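Local coordinates for protein family 88 glycosyl hydrolase (Bacteroides thetaiotaomicron, PDB 5NOA) that probably hydrolyses unsaturated uronyl residues from the ends of plant polysaccharide fragments in the human gut, at residues T275-M278 and Q282-P285; M196-E199 and Y204-D207; K39-W44 and P75-Y80; Y43-H48 and A59-G64. All blocks are in the same frame, centred on the assembly; numbering follows the deposited sequence.

Contact 1. Residues T275-M278 and Q282-P285; sequences TRSM and QHAP
Arg276 reaches across to the backbone of Ala284 and Pro285, so that a single long side chain makes the direct hydrogen bond across the contact. Its NH2 donates to Pro285 O at 2.9 Å with a moderately bent N-H...O angle of 146°; the acceptor sits close to the guanidinium plane, at its edge, while the donor is tilted from the plane of the carbonyl. The bend at chi3 (-77°) turns the guanidinium back over the opposite segment. Two waters add bridges. One is bound by Arg276 N, by Arg276 NE and by Ala284 O, the last at 2.7 Å, and it sits at the edge of the guanidinium. The other joins Ser277 N at 2.9 Å to the same carbonyl oxygen, so Ala284 O serves both bridges. Within its own segment, Thr275 OG1 donates to Ser277 O at 2.8 Å from above the carbonyl plane. The polar ends have further partners: Arg276 NH1 forms a salt bridge with Glu343, its NH2 also bonds to Gln349 O, Ser277 OG bonds to Asp223 and His283 ND1 to Val218 N. Apolar contact is modest: the methyl CB of Ala284 lies over one face of the guanidinium, offset toward the rim and 3.6 Å from Arg276 CZ. Farther along, Ser277 CB packs against His283 CD2 at 3.7 Å. Both segments belong to the long connection from helix 250-266 to helix 289-304, which folds back on itself here, and Arg276 is backbone-bonded to Ala226, at the start of helix 226-242.

Contact 2. Residues M196-E199 and Y204-D207; sequences MYDE and YYRD
A small antiparallel hairpin follows directly on helix 180-196, with Tyr197 and Tyr204 facing each other as a non-hydrogen-bonded pair, their CA atoms 4.4 Å apart. Both side chains emerge on the same face of this two-stranded sheet and meet there. Tyr197 CD1 lies over one face of the Tyr204 ring, toward its rim and 3.6 Å from Tyr204 CE1, while Tyr197 CB makes a CH-pi contact with that ring, 4.2 Å from its centroid. The two rings are inclined at 52°, neither stacked nor edge-to-face. Met196 CB comes to the edge of the Tyr204 ring. On the backbone, Tyr205 N donates to Met196 O at 2.8 Å, and the same oxygen receives a CA-H...O contact from Tyr204. The Met196 side chain runs on past Tyr205 O, with SD 3.8 Å from Asp207 CA. Beyond the pair, the Asp198 carboxylate crosses the end of the Tyr205 side chain at a slant: with CG anti to the backbone N (chi1 -177°), it swings out to accept a hydrogen bond from Tyr205 OH on the anti lone pair of OD2, at 2.7 Å. Tyr197 OH bonds to Thr259, its ring receives Arg256 in a cation-pi contact, and Tyr205 stacks on Phe224. The Asp198 carboxylate is engaged at both oxygens, OD2 also pairing with Lys222 and OD1 accepting from Ala201 N inside the hairpin turn; it is therefore likely to remain ionised, so the Tyr205 hydroxyl probably donates to a charged oxygen.

Contact 3. Residues K39-W44 and P75-Y80; sequences KVNGYW and PEYLEY
Asn41 and Tyr77 form the tight part of this helix-helix contact. The amide nitrogen ND2 of Asn41 sits over the centre of the Tyr77 ring, 3.2 Å above its plane, while the amide is tilted 60° to the ring. Asn41 CB follows it down toward the phenol end, 3.8 Å from Tyr77 OH. Tyr77 CG stands anti to its own carbonyl carbon (chi1 -60°), which brings the ring toward helix 29-47 although the side chain does not start out in that direction. Both polar ends are held beyond the pair: Asn41 ND2 bonds to Asn65 OD1, Asn41 OD1 to Tyr61 OH, and Tyr77 OH to His38 ND1. Replacing Tyr77 by an alanine would probably open a gap beneath the Asn41 amide and leave His38 ND1 without its hydroxyl partner. One turn on, the contact is looser. Trp44 NE1 and Tyr80 OH are 4.1 Å apart, with the two side chains crossing at about a right angle, and a water spans the gap, taking the indole N-H at 3.1 Å and donating to Tyr80 OH at 2.7 Å. Tyr80 OH also hydrogen-bonds to His48 O, just past the end of helix 29-47. Glu76 and Glu79 face solvent on the far side of their helix. The two helical segments run at 43° with axes 11.6 Å apart, so long side chains have to span the space. Helix 56-72 lies alongside, meeting Asn41 at Ala68 and Tyr77 at Tyr69 and Thr72, and helix 358-377 packs on Trp44, a side-by-side packing consistent with the (alpha/alpha)6 barrel of this six-hairpin clan.

Contact 4. Residues Y43-H48 and A59-G64; sequences YWQTNH and AAYHTG
Trp44 and Tyr61 lay their rings face to face, and each ring has a further neighbour. The five-membered ring of the indole stacks on the phenol with centroids 4.1 Å apart and planes at 28°, a somewhat splayed stack that is closest where Trp44 CD1 comes within 3.4 Å of Tyr61 CE1. On the opposite indole face lies the imidazole of His48, with ND1 3.4 Å above the plane, so Trp44 is sandwiched between two rings. His48 is fixed there because ND1 donates to Trp44 O at 2.9 Å, close to the plane of its own ring. At the edge of the phenol, near its plane, Gln45 NE2 donates to Tyr61 OH at 2.9 Å and a fairly straight 160°, the amide turned steeply against the ring. His62 NE2 also lies at the edge of the phenol. The torsion of Tyr61 (chi1 165°, CG anti to N) sends its ring out from helix 56-72 to meet the other helix. Tyr61 OH also bonds to Asn41 OD1, and the Tyr61 side chain touches Asn358 of helix 358-377. A leucine in place of Tyr61 would probably strip Gln45 NE2 and Asn41 OD1 of their shared partner and leave one indole face without its stacked ring. Since an amide oxygen can only accept, the buried hydroxyl probably gives its proton to Asn41 OD1 while accepting from Gln45 NE2, which would fix its rotation and tie two residues of one helix to the other.

Contacts 3 and 4 are one cluster: both start from helix 29-47, share Trp44, and their centres lie about 7 Å apart. The joints are hydroxyls, Tyr61 OH of contact 4 on Asn41 OD1 of contact 3 and Tyr80 OH of contact 3 on His48 O of contact 4, each 2.6 Å, with Gln45 packed between Tyr77 and Tyr80. Contacts 1 and 2 do not touch, their nearest atoms about 6 Å apart, yet segment 275-278, through Met278, and contact 2 both meet Phe224 and Asp229. Contact 2 lies across the chain's centre from contacts 3 and 4, centres about 35 and 29 Å away. The helical fold between them is consistent with the family's (alpha/alpha)6 barrel.

Contact 1. Residues T275-M278 and Q282-P285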
loop_
_atom_site.group_PDB
_atom_site.type_symbol
_atom_site.label_atom_id
_atom_site.label_comp_id
_atom_site.label_asym_id
_atom_site.label_seq_id
_atom_site.Cartn_x
_atom_site.Cartn_y
_atom_site.Cartn_z
ATOM N N THR A 275 4.472 -12.640 10.118
ATOM C CA THR A 275 5.602 -12.138 10.881
ATOM C C THR A 275 6.474 -11.248 10.016
ATOM O O THR A 275 6.481 -11.356 8.770
ATOM C CB THR A 275 6.411 -13.297 11.495
ATOM O OG1 THR A 275 6.698 -14.272 10.497
ATOM C CG2 THR A 275 5.652 -13.968 12.601
ATOM N N ARG A 276 7.217 -10.383 10.690
ATOM C CA ARG A 276 8.071 -9.424 10.020
ATOM C C ARG A 276 8.987 -10.051 8.975
ATOM O O ARG A 276 9.153 -9.472 7.889
ATOM C CB ARG A 276 8.854 -8.610 11.070
ATOM C CG ARG A 276 7.999 -7.592 11.804
ATOM C CD ARG A 276 8.668 -7.036 13.026
ATOM N NE ARG A 276 8.610 -8.013 14.102
ATOM C CZ ARG A 276 9.272 -7.899 15.250
ATOM N NH1 ARG A 276 10.067 -6.849 15.475
ATOM N NH2 ARG A 276 9.140 -8.806 16.177
ATOM N N SER A 277 9.599 -11.211 9.263
ATOM C CA SER A 277 10.258 -12.066 8.246
ATOM C C SER A 277 9.240 -13.157 7.920
ATOM O O SER A 277 8.933 -14.015 8.758
ATOM C CB SER A 277 11.561 -12.658 8.767
ATOM O OG SER A 277 12.287 -13.307 7.747
ATOM N N MET A 278 8.660 -13.089 6.738
ATOM C CA MET A 278 7.444 -13.877 6.447
ATOM C C MET A 278 7.647 -15.370 6.587
ATOM O O MET A 278 6.718 -16.065 6.982
ATOM C CB MET A 278 6.989 -13.584 5.018
ATOM C CG MET A 278 6.501 -12.169 4.825
ATOM S SD MET A 278 6.217 -11.713 3.077
ATOM C CE MET A 278 4.796 -12.750 2.678
ATOM N N GLN A 282 10.665 -17.070 13.957
ATOM C CA GLN A 282 11.575 -16.873 15.098
ATOM C C GLN A 282 12.559 -15.742 14.897
ATOM O O GLN A 282 13.113 -15.216 15.853
ATOM C CB GLN A 282 12.354 -18.164 15.420
ATOM C CG GLN A 282 11.521 -19.424 15.590
ATOM C CD GLN A 282 10.373 -19.231 16.546
ATOM O OE1 GLN A 282 9.206 -19.473 16.204
ATOM N NE2 GLN A 282 10.691 -18.786 17.758
ATOM N N HIS A 283 12.783 -15.339 13.659
ATOM C CA HIS A 283 13.720 -14.253 13.389
ATOM C C HIS A 283 13.284 -12.949 14.069
ATOM O O HIS A 283 14.092 -12.199 14.582
ATOM C CB HIS A 283 13.845 -14.149 11.861
ATOM C CG HIS A 283 14.622 -12.996 11.368
ATOM N ND1 HIS A 283 15.950 -13.088 11.043
ATOM C CD2 HIS A 283 14.264 -11.708 11.152
ATOM C CE1 HIS A 283 16.369 -11.923 10.596
ATOM N NE2 HIS A 283 15.361 -11.072 10.642
ATOM N N ALA A 284 12.001 -12.656 13.986
ATOM C CA ALA A 284 11.402 -11.454 14.541
ATOM C C ALA A 284 10.008 -11.858 14.902
ATOM O O ALA A 284 9.099 -11.848 14.078
ATOM C CB ALA A 284 11.417 -10.306 13.541
ATOM N N PRO A 285 9.795 -12.309 16.134
ATOM C CA PRO A 285 8.558 -13.040 16.451
ATOM C C PRO A 285 7.328 -12.186 16.649
ATOM O O PRO A 285 7.406 -10.984 16.882
ATOM C CB PRO A 285 8.920 -13.759 17.776
ATOM C CG PRO A 285 9.919 -12.838 18.396
ATOM C CD PRO A 285 10.757 -12.390 17.244
HETATM O O HOH W 1 6.921 -10.323 13.642
HETATM O O HOH W 2 9.853 -12.829 11.654
#

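Contact 2. Residues M196-E199 and Y204-D207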
loop_
_atom_site.group_PDB
_atom_site.type_symbol
_atom_site.label_atom_id
_atom_site.label_comp_id
_atom_site.label_asym_id
_atom_site.label_seq_id
_atom_site.Cartn_x
_atom_site.Cartn_y
_atom_site.Cartn_z
ATOM N N MET A 196 14.008 -7.841 -7.559
ATOM C CA MET A 196 13.470 -8.168 -6.253
ATOM C C MET A 196 12.585 -9.404 -6.214
ATOM O O MET A 196 12.389 -9.942 -5.123
ATOM C CB MET A 196 12.678 -6.977 -5.653
ATOM C CG MET A 196 13.565 -5.899 -5.096
ATOM S SD MET A 196 12.640 -4.428 -4.680
ATOM C CE MET A 196 12.669 -3.581 -6.217
ATOM N N TYR A 197 12.021 -9.838 -7.336
ATOM C CA TYR A 197 11.122 -10.981 -7.294
ATOM C C TYR A 197 11.924 -12.251 -7.273
ATOM O O TYR A 197 12.792 -12.461 -8.108
ATOM C CB TYR A 197 10.163 -10.956 -8.478
ATOM C CG TYR A 197 9.143 -12.044 -8.412
ATOM C CD1 TYR A 197 8.177 -12.071 -7.430
ATOM C CD2 TYR A 197 9.132 -13.048 -9.352
ATOM C CE1 TYR A 197 7.210 -13.065 -7.385
ATOM C CE2 TYR A 197 8.203 -14.049 -9.322
ATOM C CZ TYR A 197 7.240 -14.069 -8.331
ATOM O OH TYR A 197 6.292 -15.072 -8.303
ATOM N N ASP A 198 11.637 -13.114 -6.319
ATOM C CA ASP A 198 12.254 -14.442 -6.242
ATOM C C ASP A 198 11.279 -15.412 -6.886
ATOM O O ASP A 198 10.233 -15.702 -6.311
ATOM C CB ASP A 198 12.504 -14.812 -4.776
ATOM C CG ASP A 198 13.216 -16.152 -4.585
ATOM O OD1 ASP A 198 12.796 -17.139 -5.134
ATOM O OD2 ASP A 198 14.219 -16.188 -3.875
ATOM N N GLU A 199 11.625 -15.905 -8.072
ATOM C CA GLU A 199 10.704 -16.772 -8.794
ATOM C C GLU A 199 10.406 -18.086 -8.067
ATOM O O GLU A 199 9.289 -18.584 -8.130
ATOM C CB GLU A 199 11.189 -17.036 -10.230
ATOM C CG GLU A 199 10.429 -16.223 -11.261
ATOM C CD GLU A 199 10.379 -16.910 -12.607
ATOM O OE1 GLU A 199 11.475 -17.164 -13.145
ATOM O OE2 GLU A 199 9.259 -17.193 -13.114
ATOM N N TYR A 204 8.660 -10.996 -3.037
ATOM C CA TYR A 204 9.601 -9.928 -3.288
ATOM C C TYR A 204 10.503 -9.673 -2.089
ATOM O O TYR A 204 10.040 -9.461 -0.966
ATOM C CB TYR A 204 8.855 -8.614 -3.567
ATOM C CG TYR A 204 8.232 -8.537 -4.941
ATOM C CD1 TYR A 204 6.988 -9.123 -5.171
ATOM C CD2 TYR A 204 8.845 -7.936 -6.003
ATOM C CE1 TYR A 204 6.388 -9.111 -6.399
ATOM C CE2 TYR A 204 8.233 -7.894 -7.261
ATOM C CZ TYR A 204 7.037 -8.516 -7.440
ATOM O OH TYR A 204 6.422 -8.501 -8.665
ATOM N N TYR A 205 11.789 -9.581 -2.365
ATOM C CA TYR A 205 12.718 -9.020 -1.404
ATOM C C TYR A 205 12.443 -7.529 -1.243
ATOM O O TYR A 205 11.998 -6.866 -2.165
ATOM C CB TYR A 205 14.159 -9.262 -1.867
ATOM C CG TYR A 205 14.542 -10.748 -1.876
ATOM C CD1 TYR A 205 14.721 -11.452 -0.689
ATOM C CD2 TYR A 205 14.705 -11.438 -3.058
ATOM C CE1 TYR A 205 15.070 -12.793 -0.698
ATOM C CE2 TYR A 205 15.017 -12.785 -3.085
ATOM C CZ TYR A 205 15.216 -13.457 -1.904
ATOM O OH TYR A 205 15.521 -14.802 -1.916
ATOM N N ARG A 206 12.816 -7.006 -0.097
ATOM C CA ARG A 206 12.547 -5.604 0.142
ATOM C C ARG A 206 13.338 -4.651 -0.777
ATOM O O ARG A 206 12.886 -3.534 -1.046
ATOM C CB ARG A 206 12.696 -5.242 1.595
ATOM C CG ARG A 206 14.105 -5.225 2.079
ATOM C CD ARG A 206 14.152 -5.371 3.575
ATOM N NE ARG A 206 13.710 -4.215 4.298
ATOM C CZ ARG A 206 13.601 -4.128 5.642
ATOM N NH1 ARG A 206 13.874 -5.143 6.529
ATOM N NH2 ARG A 206 13.174 -2.988 6.164
ATOM N N ASP A 207 14.519 -5.129 -1.189
ATOM C CA ASP A 207 15.405 -4.462 -2.141
ATOM C C ASP A 207 16.465 -5.491 -2.528
ATOM O O ASP A 207 16.509 -6.611 -1.954
ATOM C CB ASP A 207 15.994 -3.125 -1.621
ATOM C CG ASP A 207 16.814 -3.246 -0.388
ATOM O OD1 ASP A 207 17.783 -4.000 -0.386
ATOM O OD2 ASP A 207 16.522 -2.520 0.588
#

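Contact 3. Residues K39-W44 and P75-Y80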
loop_
_atom_site.group_PDB
_atom_site.type_symbol
_atom_site.label_atom_id
_atom_site.label_comp_id
_atom_site.label_asym_id
_atom_site.label_seq_id
_atom_site.Cartn_x
_atom_site.Cartn_y
_atom_site.Cartn_z
ATOM N N LYS A 39 -14.673 4.357 13.910
ATOM C CA LYS A 39 -13.962 4.452 15.185
ATOM C C LYS A 39 -12.455 4.691 14.952
ATOM O O LYS A 39 -11.840 5.530 15.577
ATOM C CB LYS A 39 -14.195 3.188 15.998
ATOM C CG LYS A 39 -13.641 3.214 17.408
ATOM C CD LYS A 39 -13.951 1.912 18.147
ATOM C CE LYS A 39 -13.421 0.651 17.432
ATOM N NZ LYS A 39 -12.892 -0.446 18.309
ATOM N N VAL A 40 -11.887 3.939 14.032
ATOM C CA VAL A 40 -10.476 4.004 13.708
ATOM C C VAL A 40 -10.115 5.335 13.054
ATOM O O VAL A 40 -9.132 5.984 13.418
ATOM C CB VAL A 40 -10.098 2.806 12.806
ATOM C CG1 VAL A 40 -8.733 2.948 12.184
ATOM C CG2 VAL A 40 -10.175 1.522 13.631
ATOM N N ASN A 41 -10.859 5.694 12.021
ATOM C CA ASN A 41 -10.538 6.899 11.287
ATOM C C ASN A 41 -10.810 8.131 12.126
ATOM O O ASN A 41 -10.057 9.106 12.103
ATOM C CB ASN A 41 -11.238 6.922 9.945
ATOM C CG ASN A 41 -10.471 7.664 8.878
ATOM O OD1 ASN A 41 -9.263 7.807 9.010
ATOM N ND2 ASN A 41 -11.128 8.108 7.823
ATOM N N GLY A 42 -11.882 8.086 12.911
ATOM C CA GLY A 42 -12.169 9.160 13.852
ATOM C C GLY A 42 -11.081 9.333 14.891
ATOM O O GLY A 42 -10.688 10.479 15.212
ATOM N N TYR A 43 -10.594 8.221 15.453
ATOM C CA TYR A 43 -9.508 8.274 16.438
ATOM C C TYR A 43 -8.301 8.981 15.800
ATOM O O TYR A 43 -7.672 9.856 16.413
ATOM C CB TYR A 43 -9.167 6.868 16.927
ATOM C CG TYR A 43 -8.003 6.824 17.854
ATOM C CD1 TYR A 43 -8.144 7.012 19.213
ATOM C CD2 TYR A 43 -6.729 6.616 17.363
ATOM C CE1 TYR A 43 -7.046 6.956 20.060
ATOM C CE2 TYR A 43 -5.624 6.578 18.188
ATOM C CZ TYR A 43 -5.786 6.757 19.534
ATOM O OH TYR A 43 -4.691 6.716 20.337
ATOM N N TRP A 44 -7.960 8.543 14.595
ATOM C CA TRP A 44 -6.777 9.100 13.959
ATOM C C TRP A 44 -6.945 10.614 13.738
ATOM O O TRP A 44 -6.074 11.427 14.072
ATOM C CB TRP A 44 -6.457 8.399 12.656
ATOM C CG TRP A 44 -5.252 8.949 12.067
ATOM C CD1 TRP A 44 -5.192 9.935 11.109
ATOM C CD2 TRP A 44 -3.931 8.672 12.439
ATOM N NE1 TRP A 44 -3.914 10.270 10.856
ATOM C CE2 TRP A 44 -3.092 9.495 11.624
ATOM C CE3 TRP A 44 -3.344 7.810 13.348
ATOM C CZ2 TRP A 44 -1.713 9.518 11.761
ATOM C CZ3 TRP A 44 -1.918 7.793 13.423
ATOM C CH2 TRP A 44 -1.153 8.642 12.631
ATOM N N PRO A 75 -18.493 13.267 5.023
ATOM C CA PRO A 75 -17.888 14.489 4.488
ATOM C C PRO A 75 -16.604 14.900 5.172
ATOM O O PRO A 75 -15.720 15.435 4.521
ATOM C CB PRO A 75 -18.978 15.567 4.695
ATOM C CG PRO A 75 -20.216 14.845 4.861
ATOM C CD PRO A 75 -19.925 13.463 5.330
ATOM N N GLU A 76 -16.509 14.674 6.470
ATOM C CA GLU A 76 -15.326 15.003 7.221
ATOM C C GLU A 76 -14.082 14.319 6.657
ATOM O O GLU A 76 -12.973 14.880 6.753
ATOM C CB GLU A 76 -15.507 14.618 8.692
ATOM C CG GLU A 76 -16.515 15.481 9.428
ATOM C CD GLU A 76 -17.963 14.996 9.397
ATOM O OE1 GLU A 76 -18.385 14.188 8.519
ATOM O OE2 GLU A 76 -18.707 15.492 10.289
ATOM N N TYR A 77 -14.210 13.121 6.104
ATOM C CA TYR A 77 -13.046 12.445 5.560
ATOM C C TYR A 77 -12.511 13.132 4.339
ATOM O O TYR A 77 -11.318 13.334 4.196
ATOM C CB TYR A 77 -13.340 10.956 5.295
ATOM C CG TYR A 77 -13.746 10.155 6.532
ATOM C CD1 TYR A 77 -13.533 10.611 7.812
ATOM C CD2 TYR A 77 -14.307 8.907 6.389
ATOM C CE1 TYR A 77 -13.907 9.873 8.922
ATOM C CE2 TYR A 77 -14.689 8.141 7.482
ATOM C CZ TYR A 77 -14.494 8.626 8.756
ATOM O OH TYR A 77 -14.894 7.889 9.841
ATOM N N LEU A 78 -13.419 13.534 3.462
ATOM C CA LEU A 78 -13.002 14.290 2.271
ATOM C C LEU A 78 -12.317 15.591 2.664
ATOM O O LEU A 78 -11.266 15.942 2.139
ATOM C CB LEU A 78 -14.200 14.561 1.378
ATOM C CG LEU A 78 -13.919 15.391 0.121
ATOM C CD1 LEU A 78 -12.876 14.701 -0.747
ATOM C CD2 LEU A 78 -15.206 15.607 -0.651
ATOM N N GLU A 79 -12.910 16.286 3.625
ATOM C CA GLU A 79 -12.333 17.527 4.081
ATOM C C GLU A 79 -10.933 17.365 4.656
ATOM O O GLU A 79 -10.071 18.223 4.459
ATOM C CB GLU A 79 -13.273 18.237 5.056
ATOM C CG GLU A 79 -14.552 18.730 4.357
ATOM C CD GLU A 79 -14.321 19.450 3.010
ATOM O OE1 GLU A 79 -13.637 20.504 3.022
ATOM O OE2 GLU A 79 -14.834 18.966 1.934
ATOM N N TYR A 80 -10.685 16.265 5.347
ATOM C CA TYR A 80 -9.388 16.022 5.947
ATOM C C TYR A 80 -8.304 15.838 4.896
ATOM O O TYR A 80 -7.232 16.414 5.004
ATOM C CB TYR A 80 -9.486 14.798 6.860
ATOM C CG TYR A 80 -8.321 14.640 7.805
ATOM C CD1 TYR A 80 -8.244 15.355 8.974
ATOM C CD2 TYR A 80 -7.304 13.719 7.543
ATOM C CE1 TYR A 80 -7.193 15.225 9.843
ATOM C CE2 TYR A 80 -6.263 13.563 8.417
ATOM C CZ TYR A 80 -6.222 14.302 9.566
ATOM O OH TYR A 80 -5.166 14.114 10.443
HETATM O O HOH W 3 -2.906 12.987 9.629
#

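Contact 4. Residues Y43-H48 and A59-G64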
loop_
_atom_site.group_PDB
_atom_site.type_symbol
_atom_site.label_atom_id
_atom_site.label_comp_id
_atom_site.label_asym_id
_atom_site.label_seq_id
_atom_site.Cartn_x
_atom_site.Cartn_y
_atom_site.Cartn_z
ATOM N N TYR A 43 -10.594 8.221 15.453
ATOM C CA TYR A 43 -9.508 8.274 16.438
ATOM C C TYR A 43 -8.301 8.981 15.800
ATOM O O TYR A 43 -7.672 9.856 16.413
ATOM C CB TYR A 43 -9.167 6.868 16.927
ATOM C CG TYR A 43 -8.003 6.824 17.854
ATOM C CD1 TYR A 43 -8.144 7.012 19.213
ATOM C CD2 TYR A 43 -6.729 6.616 17.363
ATOM C CE1 TYR A 43 -7.046 6.956 20.060
ATOM C CE2 TYR A 43 -5.624 6.578 18.188
ATOM C CZ TYR A 43 -5.786 6.757 19.534
ATOM O OH TYR A 43 -4.691 6.716 20.337
ATOM N N TRP A 44 -7.960 8.543 14.595
ATOM C CA TRP A 44 -6.777 9.100 13.959
ATOM C C TRP A 44 -6.945 10.614 13.738
ATOM O O TRP A 44 -6.074 11.427 14.072
ATOM C CB TRP A 44 -6.457 8.399 12.656
ATOM C CG TRP A 44 -5.252 8.949 12.067
ATOM C CD1 TRP A 44 -5.192 9.935 11.109
ATOM C CD2 TRP A 44 -3.931 8.672 12.439
ATOM N NE1 TRP A 44 -3.914 10.270 10.856
ATOM C CE2 TRP A 44 -3.092 9.495 11.624
ATOM C CE3 TRP A 44 -3.344 7.810 13.348
ATOM C CZ2 TRP A 44 -1.713 9.518 11.761
ATOM C CZ3 TRP A 44 -1.918 7.793 13.423
ATOM C CH2 TRP A 44 -1.153 8.642 12.631
ATOM N N GLN A 45 -8.069 10.994 13.156
ATOM C CA GLN A 45 -8.263 12.415 12.812
ATOM C C GLN A 45 -8.381 13.315 14.050
ATOM O O GLN A 45 -7.853 14.425 14.064
ATOM C CB GLN A 45 -9.430 12.583 11.857
ATOM C CG GLN A 45 -9.134 11.956 10.511
ATOM C CD GLN A 45 -10.241 12.044 9.482
ATOM O OE1 GLN A 45 -11.314 12.602 9.734
ATOM N NE2 GLN A 45 -10.001 11.463 8.306
ATOM N N THR A 46 -9.012 12.775 15.100
ATOM C CA THR A 46 -9.105 13.498 16.369
ATOM C C THR A 46 -7.740 13.777 16.957
ATOM O O THR A 46 -7.498 14.845 17.524
ATOM C CB THR A 46 -9.974 12.703 17.378
ATOM O OG1 THR A 46 -11.309 12.710 16.890
ATOM C CG2 THR A 46 -9.928 13.289 18.770
ATOM N N ASN A 47 -6.858 12.797 16.862
ATOM C CA ASN A 47 -5.548 12.914 17.458
ATOM C C ASN A 47 -4.515 13.623 16.553
ATOM O O ASN A 47 -3.423 13.924 16.993
ATOM C CB ASN A 47 -5.113 11.512 17.882
ATOM C CG ASN A 47 -5.801 11.080 19.157
ATOM O OD1 ASN A 47 -5.457 11.584 20.203
ATOM N ND2 ASN A 47 -6.796 10.197 19.081
ATOM N N HIS A 48 -4.899 13.892 15.302
ATOM C CA HIS A 48 -4.051 14.595 14.324
ATOM C C HIS A 48 -4.809 15.744 13.645
ATOM O O HIS A 48 -5.044 15.708 12.450
ATOM C CB HIS A 48 -3.483 13.604 13.327
ATOM C CG HIS A 48 -2.671 12.556 13.981
ATOM N ND1 HIS A 48 -3.212 11.411 14.520
ATOM C CD2 HIS A 48 -1.353 12.532 14.276
ATOM C CE1 HIS A 48 -2.252 10.703 15.087
ATOM N NE2 HIS A 48 -1.114 11.360 14.950
ATOM N N ALA A 59 1.182 10.255 3.369
ATOM C CA ALA A 59 0.468 9.987 2.128
ATOM C C ALA A 59 -0.206 8.619 2.121
ATOM O O ALA A 59 -1.278 8.446 1.537
ATOM C CB ALA A 59 1.384 10.151 0.943
ATOM N N ALA A 60 0.423 7.637 2.762
ATOM C CA ALA A 60 -0.144 6.305 2.845
ATOM C C ALA A 60 -1.414 6.319 3.668
ATOM O O ALA A 60 -2.401 5.677 3.310
ATOM C CB ALA A 60 0.883 5.305 3.380
ATOM N N TYR A 61 -1.414 7.030 4.796
ATOM C CA TYR A 61 -2.635 7.237 5.559
ATOM C C TYR A 61 -3.729 7.775 4.639
ATOM O O TYR A 61 -4.861 7.278 4.657
ATOM C CB TYR A 61 -2.430 8.180 6.774
ATOM C CG TYR A 61 -3.766 8.624 7.284
ATOM C CD1 TYR A 61 -4.587 7.774 8.016
ATOM C CD2 TYR A 61 -4.309 9.838 6.886
ATOM C CE1 TYR A 61 -5.890 8.129 8.354
ATOM C CE2 TYR A 61 -5.589 10.193 7.234
ATOM C CZ TYR A 61 -6.384 9.341 7.948
ATOM O OH TYR A 61 -7.686 9.721 8.242
ATOM N N HIS A 62 -3.413 8.794 3.844
ATOM C CA HIS A 62 -4.430 9.417 3.012
ATOM C C HIS A 62 -5.012 8.472 1.980
ATOM O O HIS A 62 -6.193 8.589 1.652
ATOM C CB HIS A 62 -3.931 10.741 2.417
ATOM C CG HIS A 62 -3.973 11.841 3.422
ATOM N ND1 HIS A 62 -5.148 12.507 3.720
ATOM C CD2 HIS A 62 -3.025 12.278 4.294
ATOM C CE1 HIS A 62 -4.902 13.316 4.735
ATOM N NE2 HIS A 62 -3.631 13.210 5.100
ATOM N N THR A 63 -4.224 7.504 1.499
ATOM C CA THR A 63 -4.797 6.512 0.610
ATOM C C THR A 63 -5.899 5.716 1.325
ATOM O O THR A 63 -6.912 5.358 0.707
ATOM C CB THR A 63 -3.785 5.601 -0.090
ATOM O OG1 THR A 63 -3.183 4.679 0.831
ATOM C CG2 THR A 63 -2.752 6.353 -0.816
ATOM N N GLY A 64 -5.706 5.435 2.602
ATOM C CA GLY A 64 -6.715 4.776 3.386
ATOM C C GLY A 64 -7.911 5.650 3.711
ATOM O O GLY A 64 -9.065 5.190 3.719
#